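Local coordinates for serpin 2 (Anopheles gambiae, PDB 3PZF), which inhibits clip-domain serine proteases of the mosquito immune system, forming a covalent complex with CLIPB9 and thereby restraining phenoloxidase activation and melanization in the hemolymph, at residues T53-E57 with H131-M135; Q92-A97 with D380-T385; G220-Y224 with I234-P238; A228-A232 with V260-I264; E280-P286 with G364-A370. All blocks are in the same frame, centred on the assembly; numbering follows the deposited sequence. Where two conformers were deposited one is given.

Contact 1 of 5, residues T53-E57 with H131-M135; sequences TLIYE and HYHAM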
# COMPACT_ATOMS: atom_id res chain seq x y z
N THR A 53 4.16 8.10 -11.29
CA THR A 53 5.17 8.00 -12.33
C THR A 53 4.49 7.78 -13.68
O THR A 53 4.92 8.35 -14.68
CB THR A 53 6.20 6.91 -12.03
OG1 THR A 53 6.78 7.17 -10.74
CG2 THR A 53 7.36 6.91 -13.12
N LEU A 54 3.38 7.04 -13.73
CA LEU A 54 2.66 6.92 -15.03
C LEU A 54 2.15 8.28 -15.49
O LEU A 54 2.16 8.60 -16.68
CB LEU A 54 1.51 5.93 -14.91
CG LEU A 54 1.97 4.46 -14.91
CD1 LEU A 54 0.87 3.59 -14.30
CD2 LEU A 54 2.33 3.96 -16.35
N ILE A 55 1.69 9.08 -14.55
CA ILE A 55 1.19 10.39 -14.89
C ILE A 55 2.34 11.27 -15.34
O ILE A 55 2.19 12.04 -16.30
CB ILE A 55 0.43 11.02 -13.71
CG1 ILE A 55 -0.88 10.26 -13.50
CG2 ILE A 55 0.18 12.50 -13.98
CD1 ILE A 55 -1.65 10.64 -12.20
N TYR A 56 3.48 11.15 -14.66
CA TYR A 56 4.71 11.82 -15.10
C TYR A 56 5.09 11.45 -16.54
O TYR A 56 5.37 12.32 -17.35
CB TYR A 56 5.85 11.48 -14.13
CG TYR A 56 7.15 12.23 -14.38
CD1 TYR A 56 7.28 13.56 -14.02
CD2 TYR A 56 8.23 11.59 -14.96
CE1 TYR A 56 8.47 14.24 -14.23
CE2 TYR A 56 9.43 12.27 -15.18
CZ TYR A 56 9.54 13.59 -14.81
OH TYR A 56 10.72 14.27 -15.02
N GLU A 57 5.05 10.16 -16.86
CA GLU A 57 5.36 9.67 -18.21
C GLU A 57 4.39 10.24 -19.25
O GLU A 57 4.78 10.49 -20.41
CB GLU A 57 5.29 8.14 -18.23
CG GLU A 57 6.48 7.45 -17.51
CD GLU A 57 7.63 7.10 -18.44
OE1 GLU A 57 7.72 7.66 -19.59
OE2 GLU A 57 8.46 6.25 -18.02
N HIS A 131 7.19 -1.36 -18.45
CA HIS A 131 7.94 -0.90 -17.29
C HIS A 131 7.08 -0.79 -16.02
O HIS A 131 7.61 -0.93 -14.93
CB HIS A 131 8.59 0.45 -17.56
CG HIS A 131 9.45 0.48 -18.79
ND1 HIS A 131 10.77 0.07 -18.78
CD2 HIS A 131 9.18 0.87 -20.06
CE1 HIS A 131 11.28 0.21 -19.99
NE2 HIS A 131 10.34 0.70 -20.79
N TYR A 132 5.79 -0.52 -16.17
CA TYR A 132 4.95 -0.21 -14.99
C TYR A 132 3.85 -1.22 -14.80
O TYR A 132 3.04 -1.11 -13.88
CB TYR A 132 4.38 1.21 -15.12
CG TYR A 132 5.48 2.25 -15.28
CD1 TYR A 132 6.27 2.62 -14.19
CD2 TYR A 132 5.74 2.84 -16.52
CE1 TYR A 132 7.28 3.56 -14.32
CE2 TYR A 132 6.75 3.77 -16.66
CZ TYR A 132 7.52 4.13 -15.57
OH TYR A 132 8.52 5.06 -15.72
N HIS A 133 3.82 -2.22 -15.67
CA HIS A 133 2.82 -3.28 -15.58
C HIS A 133 1.42 -2.70 -15.39
O HIS A 133 0.64 -3.17 -14.56
CB HIS A 133 3.24 -4.26 -14.49
CG HIS A 133 4.55 -4.92 -14.81
ND1 HIS A 133 4.67 -5.86 -15.82
CD2 HIS A 133 5.79 -4.73 -14.32
CE1 HIS A 133 5.93 -6.25 -15.90
NE2 HIS A 133 6.63 -5.58 -15.00
N ALA A 134 1.16 -1.67 -16.19
CA ALA A 134 -0.12 -0.96 -16.23
C ALA A 134 -0.72 -1.02 -17.64
O ALA A 134 0.01 -1.17 -18.63
CB ALA A 134 0.10 0.48 -15.82
N MET A 135 -2.04 -0.86 -17.74
CA MET A 135 -2.69 -0.90 -19.04
C MET A 135 -3.69 0.25 -19.17
O MET A 135 -3.95 0.97 -18.20
CB MET A 135 -3.40 -2.24 -19.23
CG MET A 135 -2.43 -3.40 -19.33
SD MET A 135 -3.19 -4.97 -19.80
CE MET A 135 -3.07 -5.88 -18.25
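One hydrogen bond joins the segments: Y132 OH donates to E57 OE2 at 2.6 Å, the oxygen near the ring plane at the edge. Both residues are buried, and E57 OE2 also forms a salt bridge with R87 of helix 83-98. The remaining contacts are van der Waals. T53 lays its methyl CG2 3.4 Å from Y132 OH, while its own OG1 bonds back to the K49 carbonyl, so the hydroxyl is satisfied within its helix and the methyl left to face the tyrosine. L54 makes the carbon-to-carbon pairs: its CD2 lies 3.6 Å from Y132 CD2 and its CD1 3.5 Å from A134 CB, the small alanine leaving room for it. Between Y132 and A134, H133 takes a left-handed conformation that turns the chain from helix 122-132 toward strand 134-139 of serpin sheet A, and the CA-to-CB bonds of both point toward helix 45-58. Tyrosine therefore serves twice, its ring packing on leucine and its hydroxyl helping to satisfy a carboxylate otherwise costly to bury.

Contact 2 of 5, residues Q92-A97 with D380-T385; sequences QLLESA and DETLGT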
# COMPACT_ATOMS: atom_id res chain seq x y z
N GLN A 92 12.10 -2.89 -11.86
CA GLN A 92 12.82 -3.86 -11.03
C GLN A 92 12.04 -4.12 -9.76
O GLN A 92 11.85 -5.27 -9.36
CB GLN A 92 14.21 -3.34 -10.66
CG GLN A 92 14.87 -4.19 -9.57
CD GLN A 92 16.29 -3.77 -9.23
OE1 GLN A 92 16.97 -4.44 -8.45
NE2 GLN A 92 16.75 -2.67 -9.81
N LEU A 93 11.59 -3.04 -9.11
CA LEU A 93 10.82 -3.17 -7.85
C LEU A 93 9.47 -3.88 -8.06
O LEU A 93 9.06 -4.67 -7.23
CB LEU A 93 10.58 -1.80 -7.21
CG LEU A 93 11.67 -1.28 -6.25
CD1 LEU A 93 13.05 -1.23 -6.90
CD2 LEU A 93 11.29 0.11 -5.78
N LEU A 94 8.79 -3.60 -9.17
CA LEU A 94 7.51 -4.26 -9.47
C LEU A 94 7.75 -5.75 -9.65
O LEU A 94 6.99 -6.58 -9.17
CB LEU A 94 6.87 -3.72 -10.75
CG LEU A 94 6.00 -2.51 -10.55
CD1 LEU A 94 5.71 -1.86 -11.90
CD2 LEU A 94 4.69 -2.91 -9.81
N GLU A 95 8.81 -6.08 -10.38
CA GLU A 95 9.07 -7.48 -10.69
C GLU A 95 9.59 -8.25 -9.47
O GLU A 95 9.33 -9.45 -9.33
CB GLU A 95 10.01 -7.58 -11.91
CG GLU A 95 9.30 -7.10 -13.19
CD GLU A 95 10.16 -7.14 -14.45
OE1 GLU A 95 11.39 -7.32 -14.34
OE2 GLU A 95 9.57 -6.96 -15.54
N SER A 96 10.31 -7.58 -8.57
CA SER A 96 10.80 -8.24 -7.37
C SER A 96 9.60 -8.56 -6.48
O SER A 96 9.54 -9.63 -5.86
CB SER A 96 11.75 -7.33 -6.59
OG SER A 96 12.12 -7.91 -5.33
N ALA A 97 8.66 -7.63 -6.41
CA ALA A 97 7.50 -7.81 -5.51
C ALA A 97 6.53 -8.86 -6.04
O ALA A 97 6.02 -9.68 -5.28
CB ALA A 97 6.75 -6.50 -5.32
N ASP A 380 9.13 -5.45 0.86
CA ASP A 380 10.07 -6.27 0.10
C ASP A 380 11.44 -6.06 0.76
O ASP A 380 12.01 -4.99 0.68
CB ASP A 380 10.07 -5.81 -1.37
CG ASP A 380 11.04 -6.60 -2.24
OD1 ASP A 380 12.02 -7.16 -1.71
OD2 ASP A 380 10.82 -6.66 -3.48
N GLU A 381 11.94 -7.07 1.47
CA GLU A 381 13.13 -6.89 2.29
C GLU A 381 14.40 -6.92 1.46
O GLU A 381 15.48 -6.73 2.00
CB GLU A 381 13.19 -7.95 3.37
CG GLU A 381 11.97 -7.90 4.28
CD GLU A 381 12.20 -8.70 5.52
OE1 GLU A 381 12.35 -8.06 6.58
OE2 GLU A 381 12.28 -9.94 5.41
N THR A 382 14.28 -7.20 0.17
CA THR A 382 15.48 -7.18 -0.70
C THR A 382 15.74 -5.78 -1.24
O THR A 382 16.89 -5.44 -1.56
CB THR A 382 15.41 -8.17 -1.89
OG1 THR A 382 14.45 -7.73 -2.85
CG2 THR A 382 15.11 -9.59 -1.43
N LEU A 383 14.69 -4.96 -1.31
CA LEU A 383 14.80 -3.65 -1.92
C LEU A 383 14.26 -2.49 -1.10
O LEU A 383 14.45 -1.33 -1.49
CB LEU A 383 14.10 -3.67 -3.28
CG LEU A 383 14.80 -4.56 -4.32
CD1 LEU A 383 13.92 -4.78 -5.53
CD2 LEU A 383 16.13 -3.97 -4.73
N GLY A 384 13.54 -2.80 -0.02
CA GLY A 384 13.01 -1.78 0.87
C GLY A 384 11.60 -1.30 0.54
O GLY A 384 11.08 -0.42 1.21
N THR A 385 10.98 -1.89 -0.47
CA THR A 385 9.72 -1.40 -1.01
C THR A 385 8.59 -1.50 0.02
O THR A 385 8.39 -2.57 0.60
CB THR A 385 9.33 -2.23 -2.24
OG1 THR A 385 10.51 -2.47 -3.04
CG2 THR A 385 8.24 -1.51 -3.09
O HOH W 1 9.63 -4.46 -4.50
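L383 lies over one side of the helix, with CD1 3.9 Å from L93 CD1 and 3.5 Å from S96 CB, while its CD2 meets the amide end of Q92 (OE1 at 3.8 Å). A branched apolar side chain suits this spot because L93 and the CB of S96 offer it carbon. L93 also packs against T385, CG to OG1 at 3.6 Å. The polar half centres on D380, whose two carboxylate oxygens do different work. D380 OD2 accepts from S96 OG at 2.6 Å; D380 OD1 accepts from T382 N at 2.9 Å, an Asx turn, and from T382 OG1 at 2.7 Å. A water completes the join, donating to L93 O at 2.8 Å and D380 OD2 at 2.7 Å and accepting from T385 OG1 at 2.6 Å. G384 and T385 both face D380 in a G1 beta bulge, and the positive phi of G384 suits glycine. The segment 380-385 is thus the tight connection of the hairpin formed by strands 374-380 and 386-392, laid against helix 83-98, with F46 of helix 45-58 touching both L93 and T385 and L387 of strand 386-392 touching A97 and D380.

Contact 3 of 5, residues G220-Y224 with I234-P238; sequences GQFYY and ILRLP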
# COMPACT_ATOMS: atom_id res chain seq x y z
N GLY A 220 8.11 -17.17 19.81
CA GLY A 220 9.07 -17.42 18.75
C GLY A 220 10.28 -16.53 18.81
O GLY A 220 10.41 -15.70 19.70
N GLN A 221 11.18 -16.74 17.86
CA GLN A 221 12.36 -15.91 17.71
C GLN A 221 12.08 -14.92 16.60
O GLN A 221 11.92 -15.33 15.44
CB GLN A 221 13.56 -16.78 17.34
CG GLN A 221 13.83 -17.91 18.34
CD GLN A 221 14.60 -17.46 19.58
OE1 GLN A 221 15.01 -18.29 20.40
NE2 GLN A 221 14.81 -16.15 19.72
N PHE A 222 12.00 -13.64 16.93
CA PHE A 222 11.67 -12.61 15.93
C PHE A 222 12.52 -11.36 16.13
O PHE A 222 12.86 -11.01 17.25
CB PHE A 222 10.21 -12.18 16.04
CG PHE A 222 9.22 -13.32 15.97
CD1 PHE A 222 8.88 -13.88 14.73
CD2 PHE A 222 8.60 -13.80 17.12
CE1 PHE A 222 7.96 -14.94 14.66
CE2 PHE A 222 7.70 -14.85 17.06
CZ PHE A 222 7.37 -15.41 15.82
N TYR A 223 12.82 -10.66 15.05
CA TYR A 223 13.38 -9.32 15.18
C TYR A 223 12.38 -8.43 15.90
O TYR A 223 11.19 -8.37 15.55
CB TYR A 223 13.75 -8.74 13.82
CG TYR A 223 15.02 -9.33 13.25
CD1 TYR A 223 16.24 -8.69 13.43
CD2 TYR A 223 15.00 -10.53 12.55
CE1 TYR A 223 17.40 -9.22 12.91
CE2 TYR A 223 16.17 -11.07 12.03
CZ TYR A 223 17.36 -10.42 12.23
OH TYR A 223 18.52 -10.93 11.71
N TYR A 224 12.90 -7.71 16.89
CA TYR A 224 12.07 -7.00 17.84
C TYR A 224 12.88 -5.88 18.48
O TYR A 224 14.11 -5.99 18.66
CB TYR A 224 11.61 -7.99 18.92
CG TYR A 224 11.05 -7.30 20.13
CD1 TYR A 224 9.73 -6.86 20.16
CD2 TYR A 224 11.86 -7.04 21.23
CE1 TYR A 224 9.24 -6.20 21.26
CE2 TYR A 224 11.38 -6.39 22.34
CZ TYR A 224 10.07 -5.98 22.35
OH TYR A 224 9.60 -5.31 23.45
N ILE A 234 8.43 -2.54 18.15
CA ILE A 234 8.37 -2.93 16.76
C ILE A 234 8.67 -4.41 16.62
O ILE A 234 9.59 -4.91 17.25
CB ILE A 234 9.36 -2.09 15.93
CG1 ILE A 234 9.09 -0.59 16.18
CG2 ILE A 234 9.21 -2.42 14.48
CD1 ILE A 234 10.03 0.36 15.44
N LEU A 235 7.91 -5.09 15.77
CA LEU A 235 8.04 -6.55 15.58
C LEU A 235 8.03 -6.90 14.10
O LEU A 235 7.27 -6.31 13.33
CB LEU A 235 6.85 -7.25 16.27
CG LEU A 235 6.69 -8.75 16.01
CD1 LEU A 235 7.71 -9.59 16.83
CD2 LEU A 235 5.28 -9.24 16.36
N ARG A 236 8.82 -7.89 13.72
CA ARG A 236 8.85 -8.38 12.34
C ARG A 236 8.38 -9.83 12.28
O ARG A 236 8.98 -10.69 12.94
CB ARG A 236 10.30 -8.31 11.80
CG ARG A 236 10.51 -8.99 10.44
CD ARG A 236 12.04 -8.98 10.10
NE ARG A 236 12.37 -9.67 8.86
CZ ARG A 236 12.68 -10.95 8.77
NH1 ARG A 236 12.70 -11.71 9.87
NH2 ARG A 236 13.03 -11.48 7.60
N LEU A 237 7.33 -10.10 11.49
CA LEU A 237 6.91 -11.47 11.17
C LEU A 237 7.12 -11.71 9.68
O LEU A 237 6.43 -11.10 8.85
CB LEU A 237 5.42 -11.70 11.48
CG LEU A 237 5.03 -11.46 12.94
CD1 LEU A 237 3.53 -11.89 13.12
CD2 LEU A 237 5.97 -12.21 13.92
N PRO A 238 8.08 -12.56 9.34
CA PRO A 238 8.41 -12.85 7.94
C PRO A 238 7.39 -13.78 7.28
O PRO A 238 6.81 -14.62 7.95
CB PRO A 238 9.75 -13.57 8.05
CG PRO A 238 9.71 -14.21 9.42
CD PRO A 238 9.04 -13.20 10.27
O HOH W 2 11.37 -11.58 12.61
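G220 makes no contact across the pair, but its lack of a side chain matters: a CB here would clash with the F222 ring at CE2. F222 itself faces the second strand. Its CB packs on L235 CD1 at 3.7 Å, and L237 sets CD2 over the ring face in a CH-pi contact, 3.7 Å from the centroid and 26° off the normal, so the ring offers its face to L237 while the CB meets L235. At Y223 the backbone takes over, Y223 O accepting from R236 N at 3.0 Å. The complementary link is not direct: a water accepts from Y223 N at 3.0 Å and donates to R236 O at 2.6 Å, while also accepting from R236 NH1 at 3.0 Å. These strands form a beta hairpin, yet the axes of the two short segments lie at 135°, far from exactly antiparallel, and the water fills the gap as they splay. In serpins this is where a strand of sheet C runs on into the first strand of sheet B. Y223 CD2 lies 3.7 Å from R236 NH1, and R236 NH2 continues to a salt bridge with E381. Y224 pairs with L235 as a non-hydrogen-bonded pair, CA to CA 4.6 Å, with a CA-H...O contact from Y224 CA to I234 O at 3.3 Å; its hydroxyl is hydrogen-bonded to Q233, just before the second segment.

Contact 4 of 5, residues A228-A232 with V260-I264; sequences ADLGA and VLDRI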
# COMPACT_ATOMS: atom_id res chain seq x y z
N ALA A 228 12.80 3.37 22.13
CA ALA A 228 12.72 4.54 23.00
C ALA A 228 12.41 5.79 22.17
O ALA A 228 11.65 6.66 22.59
CB ALA A 228 14.03 4.71 23.76
N ASP A 229 13.01 5.84 20.99
CA ASP A 229 12.89 6.98 20.09
C ASP A 229 11.44 7.19 19.63
O ASP A 229 10.92 8.31 19.70
CB ASP A 229 13.82 6.75 18.88
CG ASP A 229 14.04 8.00 18.05
OD1 ASP A 229 14.56 8.99 18.61
OD2 ASP A 229 13.72 7.99 16.83
N LEU A 230 10.78 6.12 19.19
CA LEU A 230 9.41 6.23 18.66
C LEU A 230 8.34 6.10 19.74
O LEU A 230 7.18 6.46 19.52
CB LEU A 230 9.15 5.16 17.59
CG LEU A 230 10.01 5.21 16.33
CD1 LEU A 230 9.51 4.19 15.30
CD2 LEU A 230 10.03 6.60 15.72
N GLY A 231 8.70 5.57 20.91
CA GLY A 231 7.72 5.29 21.94
C GLY A 231 6.83 4.12 21.58
O GLY A 231 5.63 4.14 21.83
N ALA A 232 7.41 3.07 21.00
CA ALA A 232 6.62 1.96 20.48
C ALA A 232 7.46 0.70 20.35
O ALA A 232 8.67 0.78 20.10
CB ALA A 232 6.09 2.33 19.06
N VAL A 260 2.95 8.38 17.85
CA VAL A 260 4.01 7.59 17.25
C VAL A 260 4.18 8.00 15.76
O VAL A 260 5.30 8.18 15.27
CB VAL A 260 3.72 6.08 17.40
CG1 VAL A 260 4.73 5.25 16.60
CG2 VAL A 260 3.71 5.67 18.89
N LEU A 261 3.08 8.21 15.06
CA LEU A 261 3.15 8.68 13.67
C LEU A 261 3.99 9.96 13.50
O LEU A 261 4.84 10.04 12.62
CB LEU A 261 1.76 8.90 13.10
CG LEU A 261 1.06 7.60 12.67
CD1 LEU A 261 -0.35 7.92 12.23
CD2 LEU A 261 1.82 6.90 11.53
N ASP A 262 3.75 10.95 14.34
CA ASP A 262 4.48 12.22 14.26
C ASP A 262 5.99 12.04 14.44
O ASP A 262 6.78 12.88 14.01
CB ASP A 262 3.97 13.20 15.32
CG ASP A 262 2.55 13.67 15.04
OD1 ASP A 262 2.17 13.72 13.85
OD2 ASP A 262 1.82 13.99 16.00
N ARG A 263 6.38 10.94 15.08
CA ARG A 263 7.78 10.65 15.35
C ARG A 263 8.42 9.93 14.19
O ARG A 263 9.65 9.88 14.08
CB ARG A 263 7.93 9.77 16.60
CG ARG A 263 7.65 10.48 17.93
CD ARG A 263 8.71 11.53 18.21
NE ARG A 263 10.04 10.94 18.32
CZ ARG A 263 11.18 11.64 18.28
NH1 ARG A 263 11.15 12.96 18.13
NH2 ARG A 263 12.35 11.01 18.39
N ILE A 264 7.60 9.35 13.32
CA ILE A 264 8.10 8.55 12.22
C ILE A 264 8.41 9.39 11.00
O ILE A 264 7.58 10.16 10.54
CB ILE A 264 7.10 7.47 11.81
CG1 ILE A 264 6.99 6.41 12.92
CG2 ILE A 264 7.52 6.82 10.50
CD1 ILE A 264 5.89 5.41 12.65
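R263 grips D229 twice over. Its NH2 forms a salt bridge with D229 OD1 at 3.0 Å, the oxygen lying near the guanidinium plane, and its NE donates to the carbonyl D229 O at 3.1 Å, to which NH2 adds a weak bond at 3.3 Å. Arginine suits the place because, from an exposed position, it can offer several N-H groups to one residue's backbone and side chain together. The segment 228-232 is the turn of the hairpin between strands 211-227 and 232-238, where G231 and A232 both face S227 in a G1 beta bulge; the positive phi of G231 favours glycine. Beneath these polar groups lies L230, its CD2 3.9 Å from R263 CB and 3.7 Å from R263 O, its CD1 4.1 Å from I264 CG1. V260 packs from the helix, CG2 3.6 Å from L230 O and 3.8 Å from G231 O, CG1 4.1 Å from A232 CB. Farther in, I249 of strand 244-251 touches A232, V260 and I264.

Contact 5 of 5, residues E280-P286 with G364-A370; sequences EVNVTLP and GVQIFNA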
# COMPACT_ATOMS: atom_id res chain seq x y z
N GLU A 280 13.70 -13.69 21.83
CA GLU A 280 12.56 -14.53 22.15
C GLU A 280 11.40 -13.59 22.44
O GLU A 280 11.55 -12.70 23.27
CB GLU A 280 12.86 -15.39 23.37
CG GLU A 280 13.39 -16.76 23.03
CD GLU A 280 12.30 -17.66 22.48
OE1 GLU A 280 11.14 -17.55 22.94
OE2 GLU A 280 12.60 -18.48 21.58
N VAL A 281 10.25 -13.76 21.77
CA VAL A 281 9.14 -12.84 21.98
C VAL A 281 7.86 -13.63 22.07
O VAL A 281 7.65 -14.56 21.30
CB VAL A 281 8.97 -11.85 20.82
CG1 VAL A 281 7.92 -10.75 21.17
CG2 VAL A 281 10.32 -11.23 20.44
N ASN A 282 7.02 -13.27 23.03
CA ASN A 282 5.65 -13.80 23.05
C ASN A 282 4.75 -12.78 22.37
O ASN A 282 4.63 -11.64 22.84
CB ASN A 282 5.14 -14.06 24.47
CG ASN A 282 3.77 -14.73 24.45
OD1 ASN A 282 2.75 -14.07 24.28
ND2 ASN A 282 3.75 -16.05 24.59
N VAL A 283 4.16 -13.18 21.25
CA VAL A 283 3.43 -12.29 20.36
C VAL A 283 1.96 -12.59 20.45
O VAL A 283 1.55 -13.74 20.25
CB VAL A 283 3.84 -12.53 18.87
CG1 VAL A 283 2.97 -11.69 17.92
CG2 VAL A 283 5.33 -12.22 18.67
N THR A 284 1.17 -11.56 20.78
CA THR A 284 -0.29 -11.64 20.71
C THR A 284 -0.78 -10.58 19.71
O THR A 284 -0.45 -9.40 19.88
CB THR A 284 -0.94 -11.33 22.09
OG1 THR A 284 -0.49 -12.27 23.05
CG2 THR A 284 -2.50 -11.42 22.00
N LEU A 285 -1.55 -11.01 18.71
CA LEU A 285 -2.06 -10.12 17.66
C LEU A 285 -3.53 -10.40 17.45
O LEU A 285 -3.95 -11.57 17.51
CB LEU A 285 -1.37 -10.36 16.32
CG LEU A 285 0.09 -9.88 16.23
CD1 LEU A 285 0.63 -10.38 14.91
CD2 LEU A 285 0.13 -8.37 16.28
N PRO A 286 -4.30 -9.35 17.20
CA PRO A 286 -5.71 -9.58 16.86
C PRO A 286 -5.80 -9.96 15.40
O PRO A 286 -5.06 -9.38 14.58
CB PRO A 286 -6.37 -8.22 17.11
CG PRO A 286 -5.26 -7.22 16.86
CD PRO A 286 -3.98 -7.91 17.31
N GLY A 364 14.30 -15.22 29.15
CA GLY A 364 14.19 -13.80 28.87
C GLY A 364 13.18 -13.37 27.81
O GLY A 364 13.46 -12.48 27.03
N VAL A 365 11.99 -13.95 27.81
CA VAL A 365 11.01 -13.61 26.76
C VAL A 365 10.45 -12.18 26.85
O VAL A 365 10.00 -11.75 27.90
CB VAL A 365 9.83 -14.60 26.80
CG1 VAL A 365 8.90 -14.35 25.63
CG2 VAL A 365 10.34 -16.04 26.76
N GLN A 366 10.42 -11.48 25.71
CA GLN A 366 9.86 -10.13 25.65
C GLN A 366 8.39 -10.32 25.30
O GLN A 366 8.05 -11.28 24.64
CB GLN A 366 10.54 -9.31 24.55
CG GLN A 366 12.07 -9.24 24.69
CD GLN A 366 12.46 -8.77 26.08
OE1 GLN A 366 13.00 -9.54 26.90
NE2 GLN A 366 12.14 -7.52 26.37
N ILE A 367 7.52 -9.41 25.71
CA ILE A 367 6.08 -9.58 25.48
C ILE A 367 5.58 -8.49 24.56
O ILE A 367 5.73 -7.32 24.87
CB ILE A 367 5.26 -9.47 26.79
CG1 ILE A 367 5.70 -10.55 27.78
CG2 ILE A 367 3.75 -9.56 26.49
CD1 ILE A 367 5.52 -11.94 27.27
N PHE A 368 4.96 -8.88 23.44
CA PHE A 368 4.40 -7.94 22.48
C PHE A 368 2.90 -8.27 22.43
O PHE A 368 2.53 -9.30 21.88
CB PHE A 368 5.01 -8.18 21.10
CG PHE A 368 4.55 -7.21 20.03
CD1 PHE A 368 5.29 -6.08 19.75
CD2 PHE A 368 3.40 -7.46 19.26
CE1 PHE A 368 4.89 -5.20 18.72
CE2 PHE A 368 3.02 -6.58 18.24
CZ PHE A 368 3.76 -5.45 18.00
N ASN A 369 2.08 -7.43 23.02
CA ASN A 369 0.66 -7.75 23.16
C ASN A 369 -0.16 -6.65 22.55
O ASN A 369 -0.43 -5.63 23.20
CB ASN A 369 0.29 -7.95 24.65
CG ASN A 369 -1.20 -8.29 24.86
OD1 ASN A 369 -1.97 -8.53 23.91
ND2 ASN A 369 -1.61 -8.30 26.12
N ALA A 370 -0.53 -6.83 21.28
CA ALA A 370 -1.18 -5.78 20.51
C ALA A 370 -2.70 -5.76 20.78
O ALA A 370 -3.48 -6.13 19.92
CB ALA A 370 -0.93 -5.99 18.99
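F368 is the apolar centre, set against three residues of the neighbouring strand: its CB is 3.9 Å from V281 CG1, its CD2 4.5 Å from V283 CG1, and its CE2 3.9 Å from L285 CD2, which meets the ring at the edge. A370 continues the patch, CB to L285 CD2 at 3.8 Å, and being small it lets P286 close in, P286 CD to A370 CB at 4.0 Å. The backbones form a regular parallel ladder in which Q366 N, F368 N and A370 N donate to E280 O, N282 O and T284 O, and N282 N and T284 N donate back to Q366 O and F368 O, all at 2.8 to 3.0 Å. On the opposite face, more polar, N282 CB touches I367 CD1 at 3.5 Å and T284 CB lies 3.5 Å from N369 OD1, while N282 ND2 bonds to N219. Strand 366-369, the first strand of sheet C in serpins, follows the reactive-centre loop, and the inferred reactive bond lies a few residues before it. It lies along one side of strand 277-295, whose residues V281, V283 and L285 bond on the other to strand 211-227, while F248 and L250 of strand 244-251 pack on F368.

How the contacts relate
Contacts 1 and 3 are buried, 2 and 5 partly so, and 4 is buried beneath an exposed arginine. Contacts 3 and 5 are close neighbours, their centres about 9 Å apart, because strands 211-227 and 277-295 adjoin; G220 O and V281 N join them. Within contact 5 the ladder is direct and regular, within contact 3 a water replaces one bond. Contact 4 packs helix 257-263 on the turn of the hairpin in contact 3 and adds a salt bridge over apolar packing. Contact 2 is made by helix 83-98, against which contact 1 also packs, and the two touch through H133 and E95; both bring a carboxylate to a hydroxyl. Contact 2 also reaches contact 3, where E381 salt-bridges R236.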